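Long-range contact in EccC5 (Mycobacterium xenopi RIVM700367, PDB 7B9F), which is probably an FtsK/SpoIIIE-type P-loop ATPase that powers protein export through the mycobacterial type VII secretion system ESX-5: residues C[23-31]-C[186-196]. Sequence-based numbering, arbitrary orientation.
Sequences LPTPLSVPP and IELEPVTGKAL
Apolar packing and a few hydrogen bonds join a proline-rich loop, 23-31, to the N-terminal end of helix 190-202 and the turn before it, beside the long helix 97-132. At one end, the L196 methyls meet L23, P24 and P26. CD1 lies 3.9 Å from L23 CD1, while CD2 meets P26 CG at 3.7 Å; the P26 ring and the leucine cross at about a right angle. L188 CD1 touches P26 CB. L27 N donates to T192 OG1 (3.3 Å), and L27 CG packs on T192 CG2. The T192 torsion (chi1 62°) turns the hydroxyl to L27 N and the methyl to the L27 side chain. The hydroxyl in turn donates to E189 OE1, linking L27 to the helix N-cap. OE1 takes T192 N on its syn lone pair and the hydroxyl on its anti lone pair. OE2 accepts from V191 N, above the carboxylate plane, and pairs with R104 of helix 97-132. These partners fix the rotation of the buried carboxylate. Further along, S28 and L188 form a single beta bridge. V29 N gives E187 O a 2.8 Å bond; the hydrogen bond from E189 N to L27 O is weak. A kinked E187 chain (chi2 -75°) crosses P31, with OE2 near P31 CD and P30 CA.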
loop_
_atom_site.group_PDB
_atom_site.type_symbol
_atom_site.label_atom_id
_atom_site.label_comp_id
_atom_site.label_asym_id
_atom_site.label_seq_id
_atom_site.Cartn_x
_atom_site.Cartn_y
_atom_site.Cartn_z
ATOM N N LEU C 23 -20.548 32.369 19.789
ATOM C CA LEU C 23 -19.513 32.628 18.810
ATOM C C LEU C 23 -18.750 33.899 19.168
ATOM O O LEU C 23 -19.280 34.779 19.845
ATOM C CB LEU C 23 -20.131 32.758 17.422
ATOM C CG LEU C 23 -20.701 31.468 16.855
ATOM C CD1 LEU C 23 -21.361 31.720 15.519
ATOM C CD2 LEU C 23 -19.596 30.452 16.726
ATOM N N PRO C 24 -17.498 34.019 18.728
ATOM C CA PRO C 24 -16.740 35.239 19.013
ATOM C C PRO C 24 -17.192 36.404 18.151
ATOM O O PRO C 24 -17.641 36.230 17.019
ATOM C CB PRO C 24 -15.294 34.841 18.693
ATOM C CG PRO C 24 -15.317 33.365 18.522
ATOM C CD PRO C 24 -16.665 33.055 18.006
ATOM N N THR C 25 -17.058 37.599 18.700
ATOM C CA THR C 25 -17.452 38.805 17.988
ATOM C C THR C 25 -16.417 39.160 16.927
ATOM O O THR C 25 -15.226 39.238 17.237
ATOM C CB THR C 25 -17.608 39.956 18.968
ATOM O OG1 THR C 25 -18.545 39.591 19.987
ATOM C CG2 THR C 25 -18.099 41.186 18.254
ATOM N N PRO C 26 -16.825 39.376 15.682
ATOM C CA PRO C 26 -15.865 39.721 14.633
ATOM C C PRO C 26 -15.276 41.103 14.842
ATOM O O PRO C 26 -15.810 41.937 15.571
ATOM C CB PRO C 26 -16.706 39.680 13.358
ATOM C CG PRO C 26 -17.855 38.838 13.695
ATOM C CD PRO C 26 -18.155 39.105 15.128
ATOM N N LEU C 27 -14.152 41.337 14.174
ATOM C CA LEU C 27 -13.457 42.604 14.306
ATOM C C LEU C 27 -14.205 43.706 13.568
ATOM O O LEU C 27 -15.150 43.463 12.817
ATOM C CB LEU C 27 -12.035 42.493 13.772
ATOM C CG LEU C 27 -11.202 41.371 14.371
ATOM C CD1 LEU C 27 -9.820 41.400 13.770
ATOM C CD2 LEU C 27 -11.142 41.511 15.874
ATOM N N SER C 28 -13.770 44.938 13.798
ATOM C CA SER C 28 -14.360 46.109 13.175
ATOM C C SER C 28 -13.257 47.018 12.667
ATOM O O SER C 28 -12.178 47.080 13.256
ATOM C CB SER C 28 -15.241 46.858 14.156
ATOM O OG SER C 28 -16.067 45.955 14.862
ATOM N N VAL C 29 -13.524 47.719 11.571
ATOM C CA VAL C 29 -12.524 48.607 10.989
ATOM C C VAL C 29 -13.208 49.828 10.378
ATOM O O VAL C 29 -14.260 49.699 9.736
ATOM C CB VAL C 29 -11.638 47.843 9.988
ATOM C CG1 VAL C 29 -12.415 47.383 8.766
ATOM C CG2 VAL C 29 -10.452 48.682 9.570
ATOM N N PRO C 30 -12.705 51.035 10.619
ATOM C CA PRO C 30 -13.296 52.224 10.003
ATOM C C PRO C 30 -12.813 52.399 8.576
ATOM O O PRO C 30 -11.625 52.199 8.283
ATOM C CB PRO C 30 -12.802 53.365 10.900
ATOM C CG PRO C 30 -11.526 52.866 11.457
ATOM C CD PRO C 30 -11.689 51.385 11.627
ATOM N N PRO C 31 -13.705 52.761 7.651
ATOM C CA PRO C 31 -13.270 53.002 6.278
ATOM C C PRO C 31 -12.521 54.316 6.171
ATOM O O PRO C 31 -12.720 55.230 6.988
ATOM C CB PRO C 31 -14.592 53.043 5.492
ATOM C CG PRO C 31 -15.597 53.471 6.492
ATOM C CD PRO C 31 -15.163 52.893 7.805
ATOM N N ILE C 186 -20.819 47.888 7.188
ATOM C CA ILE C 186 -19.738 48.666 6.605
ATOM C C ILE C 186 -18.492 48.636 7.486
ATOM O O ILE C 186 -17.371 48.716 6.975
ATOM C CB ILE C 186 -20.211 50.104 6.316
ATOM C CG1 ILE C 186 -19.204 50.834 5.429
ATOM C CG2 ILE C 186 -20.487 50.876 7.594
ATOM C CD1 ILE C 186 -19.091 50.251 4.046
ATOM N N GLU C 187 -18.653 48.480 8.794
ATOM C CA GLU C 187 -17.517 48.401 9.694
ATOM C C GLU C 187 -16.944 47.001 9.800
ATOM O O GLU C 187 -15.855 46.838 10.356
ATOM C CB GLU C 187 -17.916 48.887 11.089
ATOM C CG GLU C 187 -18.152 50.379 11.187
ATOM C CD GLU C 187 -16.866 51.176 11.173
ATOM O OE1 GLU C 187 -15.893 50.748 11.826
ATOM O OE2 GLU C 187 -16.829 52.235 10.514
ATOM N N LEU C 188 -17.647 45.997 9.284
ATOM C CA LEU C 188 -17.247 44.611 9.476
ATOM C C LEU C 188 -15.971 44.305 8.714
ATOM O O LEU C 188 -15.879 44.550 7.509
ATOM C CB LEU C 188 -18.359 43.677 9.023
ATOM C CG LEU C 188 -18.063 42.188 9.125
ATOM C CD1 LEU C 188 -17.680 41.840 10.536
ATOM C CD2 LEU C 188 -19.279 41.400 8.704
ATOM N N GLU C 189 -14.988 43.771 9.424
ATOM C CA GLU C 189 -13.732 43.399 8.801
ATOM C C GLU C 189 -13.971 42.175 7.921
ATOM O O GLU C 189 -14.733 41.285 8.302
ATOM C CB GLU C 189 -12.688 43.132 9.888
ATOM C CG GLU C 189 -11.259 42.804 9.463
ATOM C CD GLU C 189 -11.075 41.423 8.894
ATOM O OE1 GLU C 189 -11.800 40.504 9.321
ATOM O OE2 GLU C 189 -10.215 41.255 8.009
ATOM N N PRO C 190 -13.358 42.115 6.738
ATOM C CA PRO C 190 -13.732 41.062 5.780
ATOM C C PRO C 190 -13.398 39.651 6.227
ATOM O O PRO C 190 -14.256 38.766 6.141
ATOM C CB PRO C 190 -12.950 41.452 4.523
ATOM C CG PRO C 190 -12.749 42.896 4.643
ATOM C CD PRO C 190 -12.540 43.153 6.102
ATOM N N VAL C 191 -12.176 39.416 6.704
ATOM C CA VAL C 191 -11.714 38.052 6.946
ATOM C C VAL C 191 -12.453 37.408 8.107
ATOM O O VAL C 191 -12.939 36.279 7.992
ATOM C CB VAL C 191 -10.199 38.034 7.168
ATOM C CG1 VAL C 191 -9.756 36.665 7.550
ATOM C CG2 VAL C 191 -9.550 38.380 5.895
ATOM N N THR C 192 -12.533 38.097 9.243
ATOM C CA THR C 192 -13.203 37.511 10.395
ATOM C C THR C 192 -14.688 37.325 10.135
ATOM O O THR C 192 -15.277 36.326 10.558
ATOM C CB THR C 192 -12.987 38.374 11.627
ATOM O OG1 THR C 192 -13.556 39.664 11.397
ATOM C CG2 THR C 192 -11.514 38.517 11.907
ATOM N N GLY C 193 -15.303 38.269 9.424
ATOM C CA GLY C 193 -16.707 38.121 9.085
ATOM C C GLY C 193 -16.965 36.917 8.203
ATOM O O GLY C 193 -17.884 36.135 8.451
ATOM N N LYS C 194 -16.131 36.735 7.180
ATOM C CA LYS C 194 -16.300 35.597 6.286
ATOM C C LYS C 194 -16.011 34.285 7.003
ATOM O O LYS C 194 -16.691 33.282 6.767
ATOM C CB LYS C 194 -15.396 35.748 5.068
ATOM C CG LYS C 194 -15.687 34.772 3.939
ATOM C CD LYS C 194 -17.180 34.561 3.750
ATOM C CE LYS C 194 -17.480 33.704 2.537
ATOM N NZ LYS C 194 -16.932 34.283 1.286
ATOM N N ALA C 195 -15.004 34.269 7.875
ATOM C CA ALA C 195 -14.683 33.047 8.603
ATOM C C ALA C 195 -15.797 32.670 9.563
ATOM O O ALA C 195 -16.117 31.489 9.717
ATOM C CB ALA C 195 -13.364 33.206 9.348
ATOM N N LEU C 196 -16.411 33.659 10.214
ATOM C CA LEU C 196 -17.529 33.358 11.096
ATOM C C LEU C 196 -18.740 32.897 10.303
ATOM O O LEU C 196 -19.486 32.019 10.752
ATOM C CB LEU C 196 -17.879 34.574 11.939
ATOM C CG LEU C 196 -18.795 34.213 13.097
ATOM C CD1 LEU C 196 -18.070 33.280 14.030
ATOM C CD2 LEU C 196 -19.243 35.449 13.824
#